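Local coordinates for uncharacterized protein (PDB 4Q0Y) that is of unknown function but has a hot-dog, thioesterase-like fold, at residues I63-L76 / G87-K101. Residues are numbered along the deposited sequence; the frame is centred on the assembly and turned at random.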
ATOM      1  N   ILE B  63     -22.375  -4.209  16.661  1.00 22.22           N
ATOM      2  CA  ILE B  63     -21.714  -2.957  16.381  1.00 21.06           C
ATOM      3  C   ILE B  63     -21.227  -2.209  17.616  1.00 21.66           C
ATOM      4  O   ILE B  63     -20.209  -1.527  17.548  1.00 23.02           O
ATOM      5  CB  ILE B  63     -22.560  -2.069  15.470  1.00 25.71           C
ATOM      6  CG1 ILE B  63     -23.857  -1.583  16.147  1.00 29.79           C
ATOM      7  CG2 ILE B  63     -22.836  -2.831  14.183  1.00 29.49           C
ATOM      8  CD1 ILE B  63     -24.606  -0.569  15.314  1.00 36.88           C
ATOM      9  N   GLU B  64     -21.906  -2.386  18.744  1.00 19.05           N
ATOM     10  CA  GLU B  64     -21.535  -1.714  19.980  1.00 20.10           C
ATOM     11  C   GLU B  64     -20.174  -2.140  20.514  1.00 20.00           C
ATOM     12  O   GLU B  64     -19.593  -1.428  21.329  1.00 20.47           O
ATOM     13  CB  GLU B  64     -22.586  -1.923  21.065  1.00 23.28           C
ATOM     14  CG  GLU B  64     -23.979  -1.389  20.772  1.00 24.46           C
ATOM     15  CD  GLU B  64     -24.868  -2.300  19.942  1.00 27.02           C
ATOM     16  OE1 GLU B  64     -24.511  -3.449  19.613  1.00 27.59           O
ATOM     17  OE2 GLU B  64     -25.950  -1.844  19.604  1.00 29.80           O
ATOM     18  N   SER B  65     -19.680  -3.308  20.072  1.00 19.16           N
ATOM     19  CA  SER B  65     -18.382  -3.837  20.480  1.00 20.12           C
ATOM     20  C   SER B  65     -17.189  -3.182  19.779  1.00 19.09           C
ATOM     21  O   SER B  65     -16.074  -3.452  20.138  1.00 19.57           O
ATOM     22  CB  SER B  65     -18.339  -5.354  20.216  1.00 20.91           C
ATOM     23  OG  SER B  65     -19.432  -6.009  20.871  1.00 21.86           O
ATOM     24  N   PHE B  66     -17.430  -2.304  18.810  1.00 18.24           N
ATOM     25  CA  PHE B  66     -16.387  -1.724  17.965  1.00 18.23           C
ATOM     26  C   PHE B  66     -16.362  -0.200  18.039  1.00 18.79           C
ATOM     27  O   PHE B  66     -17.387   0.435  18.298  1.00 18.47           O
ATOM     28  CB  PHE B  66     -16.615  -2.167  16.525  1.00 14.96           C
ATOM     29  CG  PHE B  66     -16.442  -3.641  16.330  1.00 15.14           C
ATOM     30  CD1 PHE B  66     -17.515  -4.503  16.532  1.00 15.72           C
ATOM     31  CD2 PHE B  66     -15.206  -4.170  15.954  1.00 15.95           C
ATOM     32  CE1 PHE B  66     -17.360  -5.890  16.380  1.00 16.93           C
ATOM     33  CE2 PHE B  66     -15.041  -5.545  15.792  1.00 16.81           C
ATOM     34  CZ  PHE B  66     -16.116  -6.401  16.032  1.00 17.29           C
ATOM     35  N   LYS B  67     -15.180   0.379  17.828  1.00 18.96           N
ATOM     36  CA  LYS B  67     -15.028   1.830  17.760  1.00 18.64           C
ATOM     37  C   LYS B  67     -15.840   2.420  16.612  1.00 17.31           C
ATOM     38  O   LYS B  67     -16.583   3.389  16.825  1.00 18.27           O
ATOM     39  CB  LYS B  67     -13.543   2.216  17.621  1.00 20.70           C
ATOM     40  CG  LYS B  67     -13.203   3.691  17.506  1.00 22.70           C
ATOM     41  CD  LYS B  67     -13.365   4.387  18.825  1.00 30.47           C
ATOM     42  CE  LYS B  67     -13.563   5.869  18.623  1.00 31.93           C
ATOM     43  NZ  LYS B  67     -13.533   6.625  19.902  1.00 32.44           N
ATOM     44  N   TYR B  68     -15.710   1.835  15.422  1.00 15.84           N
ATOM     45  CA  TYR B  68     -16.480   2.257  14.249  1.00 16.78           C
ATOM     46  C   TYR B  68     -17.140   1.065  13.612  1.00 16.29           C
ATOM     47  O   TYR B  68     -16.539  -0.034  13.556  1.00 17.54           O
ATOM     48  CB  TYR B  68     -15.620   2.905  13.194  1.00 17.28           C
ATOM     49  CG  TYR B  68     -14.818   4.066  13.673  1.00 18.93           C
ATOM     50  CD1 TYR B  68     -15.454   5.264  14.040  1.00 20.38           C
ATOM     51  CD2 TYR B  68     -13.436   3.992  13.765  1.00 17.68           C
ATOM     52  CE1 TYR B  68     -14.716   6.345  14.496  1.00 23.17           C
ATOM     53  CE2 TYR B  68     -12.684   5.067  14.210  1.00 20.87           C
ATOM     54  CZ  TYR B  68     -13.327   6.244  14.571  1.00 22.35           C
ATOM     55  OH  TYR B  68     -12.622   7.314  15.010  1.00 25.33           O
ATOM     56  N   SER B  69     -18.375   1.270  13.181  1.00 15.41           N
ATOM     57  CA  SER B  69     -19.113   0.263  12.402  0.50 15.65           C
ATOM     58  C   SER B  69     -19.820   0.999  11.276  1.00 15.55           C
ATOM     59  O   SER B  69     -20.608   1.906  11.526  1.00 15.98           O
ATOM     60  CB  SER B  69     -20.107  -0.572  13.211  0.50 15.98           C
ATOM     61  OG  SER B  69     -19.536  -1.011  14.414  0.50 16.38           O
ATOM     62  N   TYR B  70     -19.518   0.594  10.055  1.00 13.15           N
ATOM     63  CA  TYR B  70     -20.106   1.203   8.859  1.00 13.17           C
ATOM     64  C   TYR B  70     -20.349   0.180   7.772  1.00 12.94           C
ATOM     65  O   TYR B  70     -19.750  -0.904   7.755  1.00 14.30           O
ATOM     66  CB  TYR B  70     -19.170   2.261   8.308  1.00 12.70           C
ATOM     67  CG  TYR B  70     -18.948   3.468   9.178  1.00 13.23           C
ATOM     68  CD1 TYR B  70     -20.008   4.322   9.511  1.00 15.67           C
ATOM     69  CD2 TYR B  70     -17.653   3.819   9.611  1.00 12.57           C
ATOM     70  CE1 TYR B  70     -19.808   5.439  10.292  1.00 16.51           C
ATOM     71  CE2 TYR B  70     -17.434   4.962  10.387  1.00 15.42           C
ATOM     72  CZ  TYR B  70     -18.512   5.754  10.744  1.00 17.43           C
ATOM     73  OH  TYR B  70     -18.343   6.882  11.511  1.00 17.88           O
ATOM     74  N   HIS B  71     -21.284   0.513   6.875  1.00 10.38           N
ATOM     75  CA  HIS B  71     -21.373  -0.129   5.576  1.00 10.96           C
ATOM     76  C   HIS B  71     -20.679   0.830   4.649  1.00 11.25           C
ATOM     77  O   HIS B  71     -20.950   2.019   4.700  1.00 13.99           O
ATOM     78  CB  HIS B  71     -22.819  -0.345   5.169  1.00 11.20           C
ATOM     79  CG  HIS B  71     -23.482  -1.458   5.914  1.00 12.04           C
ATOM     80  ND1 HIS B  71     -24.663  -2.030   5.496  1.00 11.94           N
ATOM     81  CD2 HIS B  71     -23.134  -2.110   7.046  1.00 11.40           C
ATOM     82  CE1 HIS B  71     -25.023  -2.975   6.337  1.00 11.99           C
ATOM     83  NE2 HIS B  71     -24.108  -3.060   7.277  1.00 13.40           N
ATOM     84  N   ILE B  72     -19.770   0.304   3.825  1.00 10.25           N
ATOM     85  CA  ILE B  72     -18.955   1.118   2.955  1.00 10.77           C
ATOM     86  C   ILE B  72     -18.925   0.591   1.531  1.00 10.93           C
ATOM     87  O   ILE B  72     -18.992  -0.621   1.277  1.00 11.29           O
ATOM     88  CB  ILE B  72     -17.503   1.289   3.489  1.00 12.03           C
ATOM     89  CG1 ILE B  72     -16.761  -0.067   3.556  1.00 11.65           C
ATOM     90  CG2 ILE B  72     -17.524   1.952   4.854  1.00 12.39           C
ATOM     91  CD1 ILE B  72     -15.285   0.063   3.891  1.00 14.17           C
ATOM     92  N   GLN B  73     -18.817   1.549   0.602  1.00 12.18           N
ATOM     93  CA  GLN B  73     -18.739   1.290  -0.830  1.00 12.83           C
ATOM     94  C   GLN B  73     -17.488   1.983  -1.345  1.00 12.02           C
ATOM     95  O   GLN B  73     -17.549   3.173  -1.699  1.00 12.87           O
ATOM     96  CB  GLN B  73     -19.991   1.785  -1.545  1.00 13.75           C
ATOM     97  CG  GLN B  73     -19.977   1.531  -3.060  1.00 15.66           C
ATOM     98  CD  GLN B  73     -21.168   2.158  -3.760  1.00 20.37           C
ATOM     99  OE1 GLN B  73     -22.308   2.109  -3.267  1.00 22.77           O
ATOM    100  NE2 GLN B  73     -20.912   2.778  -4.897  1.00 22.81           N
ATOM    101  N   PRO B  74     -16.355   1.259  -1.387  1.00 12.39           N
ATOM    102  CA  PRO B  74     -15.179   1.799  -2.060  1.00 12.55           C
ATOM    103  C   PRO B  74     -15.401   1.780  -3.564  1.00 13.08           C
ATOM    104  O   PRO B  74     -15.811   0.741  -4.118  1.00 14.42           O
ATOM    105  CB  PRO B  74     -14.044   0.839  -1.660  1.00 13.47           C
ATOM    106  CG  PRO B  74     -14.719  -0.419  -1.292  1.00 16.39           C
ATOM    107  CD  PRO B  74     -16.042  -0.011  -0.688  1.00 12.95           C
ATOM    108  N   ASN B  75     -15.179   2.930  -4.192  1.00 13.05           N
ATOM    109  CA  ASN B  75     -15.303   3.117  -5.616  1.00 13.04           C
ATOM    110  C   ASN B  75     -13.901   3.126  -6.180  1.00 13.22           C
ATOM    111  O   ASN B  75     -13.042   3.878  -5.712  1.00 14.42           O
ATOM    112  CB  ASN B  75     -16.034   4.423  -5.902  1.00 14.95           C
ATOM    113  CG  ASN B  75     -17.437   4.392  -5.368  1.00 16.09           C
ATOM    114  OD1 ASN B  75     -18.227   3.538  -5.760  1.00 17.40           O
ATOM    115  ND2 ASN B  75     -17.729   5.248  -4.410  1.00 18.19           N
ATOM    116  N   LEU B  76     -13.650   2.250  -7.140  1.00 15.07           N
ATOM    117  CA  LEU B  76     -12.294   1.930  -7.514  1.00 15.09           C
ATOM    118  C   LEU B  76     -12.078   1.656  -8.982  1.00 14.59           C
ATOM    119  O   LEU B  76     -13.028   1.482  -9.758  1.00 13.30           O
ATOM    120  CB  LEU B  76     -11.828   0.748  -6.666  1.00 16.39           C
ATOM    121  CG  LEU B  76     -12.679  -0.529  -6.755  1.00 17.83           C
ATOM    122  CD1 LEU B  76     -12.358  -1.378  -7.971  1.00 19.51           C
ATOM    123  CD2 LEU B  76     -12.523  -1.315  -5.456  1.00 22.49           C
ATOM    124  N   GLY B  87     -15.074  -0.238 -10.897  1.00 15.34           N
ATOM    125  CA  GLY B  87     -15.799  -1.180 -10.072  1.00 15.49           C
ATOM    126  C   GLY B  87     -16.066  -0.622  -8.689  1.00 16.14           C
ATOM    127  O   GLY B  87     -15.779   0.536  -8.396  1.00 13.60           O
ATOM    128  N   TYR B  88     -16.592  -1.492  -7.835  1.00 14.37           N
ATOM    129  CA  TYR B  88     -16.821  -1.183  -6.436  1.00 13.69           C
ATOM    130  C   TYR B  88     -17.014  -2.459  -5.641  1.00 13.98           C
ATOM    131  O   TYR B  88     -17.213  -3.553  -6.213  1.00 16.07           O
ATOM    132  CB  TYR B  88     -18.049  -0.268  -6.251  1.00 15.32           C
ATOM    133  CG  TYR B  88     -19.346  -0.872  -6.711  1.00 17.39           C
ATOM    134  CD1 TYR B  88     -19.764  -0.780  -8.054  1.00 22.27           C
ATOM    135  CD2 TYR B  88     -20.146  -1.596  -5.815  1.00 17.50           C
ATOM    136  CE1 TYR B  88     -20.945  -1.378  -8.480  1.00 22.93           C
ATOM    137  CE2 TYR B  88     -21.350  -2.177  -6.238  1.00 21.78           C
ATOM    138  CZ  TYR B  88     -21.731  -2.072  -7.562  1.00 23.52           C
ATOM    139  OH  TYR B  88     -22.889  -2.649  -7.966  1.00 29.16           O
ATOM    140  N   PHE B  89     -16.939  -2.309  -4.327  1.00 13.89           N
ATOM    141  CA  PHE B  89     -17.317  -3.370  -3.387  1.00 15.60           C
ATOM    142  C   PHE B  89     -18.391  -2.826  -2.463  1.00 15.71           C
ATOM    143  O   PHE B  89     -18.500  -1.618  -2.261  1.00 14.33           O
ATOM    144  CB  PHE B  89     -16.150  -3.873  -2.535  1.00 16.39           C
ATOM    145  CG  PHE B  89     -15.101  -4.610  -3.302  1.00 20.48           C
ATOM    146  CD1 PHE B  89     -15.407  -5.798  -3.955  1.00 23.94           C
ATOM    147  CD2 PHE B  89     -13.795  -4.134  -3.341  1.00 23.35           C
ATOM    148  CE1 PHE B  89     -14.430  -6.484  -4.681  1.00 26.40           C
ATOM    149  CE2 PHE B  89     -12.816  -4.816  -4.060  1.00 24.94           C
ATOM    150  CZ  PHE B  89     -13.133  -5.979  -4.736  1.00 23.66           C
ATOM    151  N   LEU B  90     -19.210  -3.726  -1.926  1.00 13.60           N
ATOM    152  CA  LEU B  90     -20.167  -3.417  -0.872  1.00 13.45           C
ATOM    153  C   LEU B  90     -19.694  -4.219   0.343  1.00 13.07           C
ATOM    154  O   LEU B  90     -19.693  -5.454   0.311  1.00 13.04           O
ATOM    155  CB  LEU B  90     -21.579  -3.818  -1.274  1.00 15.45           C
ATOM    156  CG  LEU B  90     -22.117  -3.124  -2.536  1.00 15.64           C
ATOM    157  CD1 LEU B  90     -23.493  -3.645  -2.869  1.00 19.77           C
ATOM    158  CD2 LEU B  90     -22.132  -1.613  -2.356  1.00 13.66           C
ATOM    159  N   LEU B  91     -19.230  -3.507   1.366  1.00 12.21           N
ATOM    160  CA  LEU B  91     -18.621  -4.118   2.541  1.00 12.61           C
ATOM    161  C   LEU B  91     -19.321  -3.687   3.810  1.00 13.09           C
ATOM    162  O   LEU B  91     -19.815  -2.573   3.910  1.00 11.83           O
ATOM    163  CB  LEU B  91     -17.155  -3.733   2.637  1.00 12.77           C
ATOM    164  CG  LEU B  91     -16.283  -3.890   1.387  1.00 14.07           C
ATOM    165  CD1 LEU B  91     -14.916  -3.284   1.656  1.00 14.57           C
ATOM    166  CD2 LEU B  91     -16.168  -5.353   1.015  1.00 15.43           C
ATOM    167  N   TYR B  92     -19.310  -4.578   4.803  1.00 10.94           N
ATOM    168  CA  TYR B  92     -19.597  -4.212   6.207  1.00 11.98           C
ATOM    169  C   TYR B  92     -18.247  -4.167   6.895  1.00 13.08           C
ATOM    170  O   TYR B  92     -17.448  -5.098   6.746  1.00 13.67           O
ATOM    171  CB  TYR B  92     -20.523  -5.222   6.912  1.00 12.25           C
ATOM    172  CG  TYR B  92     -21.695  -5.749   6.075  1.00 13.28           C
ATOM    173  CD1 TYR B  92     -22.424  -4.908   5.200  1.00 13.62           C
ATOM    174  CD2 TYR B  92     -22.120  -7.065   6.213  1.00 14.34           C
ATOM    175  CE1 TYR B  92     -23.487  -5.391   4.448  1.00 14.52           C
ATOM    176  CE2 TYR B  92     -23.189  -7.560   5.465  1.00 14.98           C
ATOM    177  CZ  TYR B  92     -23.862  -6.720   4.581  1.00 14.84           C
ATOM    178  OH  TYR B  92     -24.924  -7.190   3.854  1.00 15.99           O
ATOM    179  N   ILE B  93     -17.988  -3.109   7.664  1.00 12.63           N
ATOM    180  CA  ILE B  93     -16.704  -2.989   8.358  1.00 13.33           C
ATOM    181  C   ILE B  93     -16.933  -2.732   9.838  1.00 13.01           C
ATOM    182  O   ILE B  93     -17.792  -1.927  10.189  1.00 12.33           O
ATOM    183  CB  ILE B  93     -15.775  -1.951   7.673  1.00 16.09           C
ATOM    184  CG1 ILE B  93     -14.351  -2.089   8.185  1.00 17.62           C
ATOM    185  CG2 ILE B  93     -16.283  -0.523   7.848  1.00 16.61           C
ATOM    186  CD1 ILE B  93     -13.313  -1.575   7.212  1.00 19.64           C
ATOM    187  N   LEU B  94     -16.205  -3.491  10.674  1.00 13.92           N
ATOM    188  CA  LEU B  94     -16.270  -3.392  12.131  1.00 13.83           C
ATOM    189  C   LEU B  94     -14.846  -3.143  12.592  1.00 14.85           C
ATOM    190  O   LEU B  94     -13.990  -4.017  12.446  1.00 13.39           O
ATOM    191  CB  LEU B  94     -16.813  -4.690  12.700  1.00 14.38           C
ATOM    192  CG  LEU B  94     -18.214  -5.084  12.260  1.00 16.55           C
ATOM    193  CD1 LEU B  94     -18.502  -6.520  12.701  1.00 19.00           C
ATOM    194  CD2 LEU B  94     -19.245  -4.114  12.809  1.00 17.94           C
ATOM    195  N   VAL B  95     -14.578  -1.944  13.103  1.00 14.89           N
ATOM    196  CA  VAL B  95     -13.210  -1.484  13.380  1.00 16.49           C
ATOM    197  C   VAL B  95     -12.968  -1.351  14.879  1.00 17.16           C
ATOM    198  O   VAL B  95     -13.623  -0.533  15.535  1.00 16.66           O
ATOM    199  CB  VAL B  95     -12.895  -0.122  12.709  1.00 15.14           C
ATOM    200  CG1 VAL B  95     -11.457   0.334  12.984  1.00 14.65           C
ATOM    201  CG2 VAL B  95     -13.152  -0.174  11.213  1.00 14.62           C
ATOM    202  N   GLY B  96     -11.998  -2.107  15.398  1.00 16.78           N
ATOM    203  CA  GLY B  96     -11.512  -1.922  16.744  1.00 18.71           C
ATOM    204  C   GLY B  96     -12.385  -2.436  17.859  1.00 19.59           C
ATOM    205  O   GLY B  96     -13.073  -1.658  18.539  1.00 19.67           O
ATOM    206  N   ASP B  97     -12.335  -3.750  18.065  1.00 18.98           N
ATOM    207  CA  ASP B  97     -12.954  -4.368  19.244  1.00 18.86           C
ATOM    208  C   ASP B  97     -12.042  -4.227  20.462  1.00 19.89           C
ATOM    209  O   ASP B  97     -10.970  -3.610  20.371  1.00 19.20           O
ATOM    210  CB  ASP B  97     -13.413  -5.813  18.968  1.00 20.24           C
ATOM    211  CG  ASP B  97     -12.270  -6.816  18.762  1.00 22.56           C
ATOM    212  OD1 ASP B  97     -11.072  -6.531  18.997  1.00 21.16           O
ATOM    213  OD2 ASP B  97     -12.620  -7.952  18.377  1.00 26.37           O
ATOM    214  N   SER B  98     -12.454  -4.815  21.582  1.00 21.45           N
ATOM    215  CA  SER B  98     -11.675  -4.771  22.824  1.00 23.39           C
ATOM    216  C   SER B  98     -10.302  -5.458  22.714  1.00 23.67           C
ATOM    217  O   SER B  98      -9.426  -5.153  23.496  1.00 24.35           O
ATOM    218  CB  SER B  98     -12.474  -5.366  23.987  1.00 25.81           C
ATOM    219  OG  SER B  98     -12.671  -6.761  23.813  1.00 27.60           O
ATOM    220  N   GLU B  99     -10.129  -6.383  21.760  1.00 22.75           N
ATOM    221  CA  GLU B  99      -8.820  -6.992  21.476  1.00 24.28           C
ATOM    222  C   GLU B  99      -8.014  -6.263  20.406  1.00 22.40           C
ATOM    223  O   GLU B  99      -6.947  -6.730  20.047  1.00 22.53           O
ATOM    224  CB  GLU B  99      -9.008  -8.449  21.073  1.00 31.46           C
ATOM    225  CG  GLU B  99      -9.725  -9.237  22.158  1.00 40.52           C
ATOM    226  CD  GLU B  99      -9.573 -10.727  21.986  1.00 54.62           C
ATOM    227  OE1 GLU B  99      -9.642 -11.192  20.834  1.00 60.78           O
ATOM    228  OE2 GLU B  99      -9.386 -11.419  23.003  1.00 62.73           O
ATOM    229  N   GLY B 100      -8.517  -5.132  19.900  1.00 20.00           N
ATOM    230  CA  GLY B 100      -7.839  -4.371  18.878  1.00 20.04           C
ATOM    231  C   GLY B 100      -7.979  -4.953  17.467  1.00 17.64           C
ATOM    232  O   GLY B 100      -7.233  -4.555  16.584  1.00 19.32           O
ATOM    233  N   LYS B 101      -8.912  -5.893  17.270  1.00 17.25           N
ATOM    234  CA  LYS B 101      -9.165  -6.524  15.964  1.00 18.68           C
ATOM    235  C   LYS B 101     -10.250  -5.796  15.172  1.00 16.57           C
ATOM    236  O   LYS B 101     -11.070  -5.056  15.733  1.00 15.48           O
ATOM    237  CB  LYS B 101      -9.575  -8.006  16.137  1.00 21.01           C
ATOM    238  CG  LYS B 101      -8.522  -8.928  16.775  1.00 30.75           C
ATOM    239  CD  LYS B 101      -7.184  -8.963  16.053  1.00 39.49           C
ATOM    240  CE  LYS B 101      -6.161  -9.794  16.826  1.00 50.38           C
ATOM    241  NZ  LYS B 101      -6.539 -11.227  16.933  1.00 55.16           N
TER
HETATM  242  O   HOH W   1     -15.214  -5.403  21.985  1.00 25.44           O
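With CG swung beside the backbone N in both residues (chi1 -74° in His71, -41° in Tyr92), the two rings of this non-hydrogen-bonded pair leave the same sheet face side by side. They form an offset stack, centroids 4.2 Å apart and planes at 27°, with Tyr92 CD1 over the imidazole face. Further along that face, Phe66 takes a similar first torsion and lays its ring across Leu94: Leu94 CB sits 3.5 Å from the Phe66 ring centroid, nearly on the ring normal, a CH-pi contact. On the other face, Ile72 CG1 packs 3.8 Å from Leu91 CB, and Phe39 of helix 33-44 covers both residues. Paired backbone bonds join Tyr68 to Val95, Tyr70 to Ile93 and Ile72 to Leu91; Val95 N reaches Tyr68 O at 2.8 Å. Lys67 and Tyr68 both face Val95, a classic beta bulge, and Lys67 N bonds Gly96 O at 3.0 Å from above the carbonyl plane. The second strand is interrupted at Phe89 and Leu90, where Phe89 N meets Pro74 O at 3.3 Å, but the register holds and paired bonds resume at Leu76-Gly87. Pro74 has no N-H to return, so buried Phe89 O lacks a hydrogen-bond partner, though Gln73 CA approaches it at 3.2 Å.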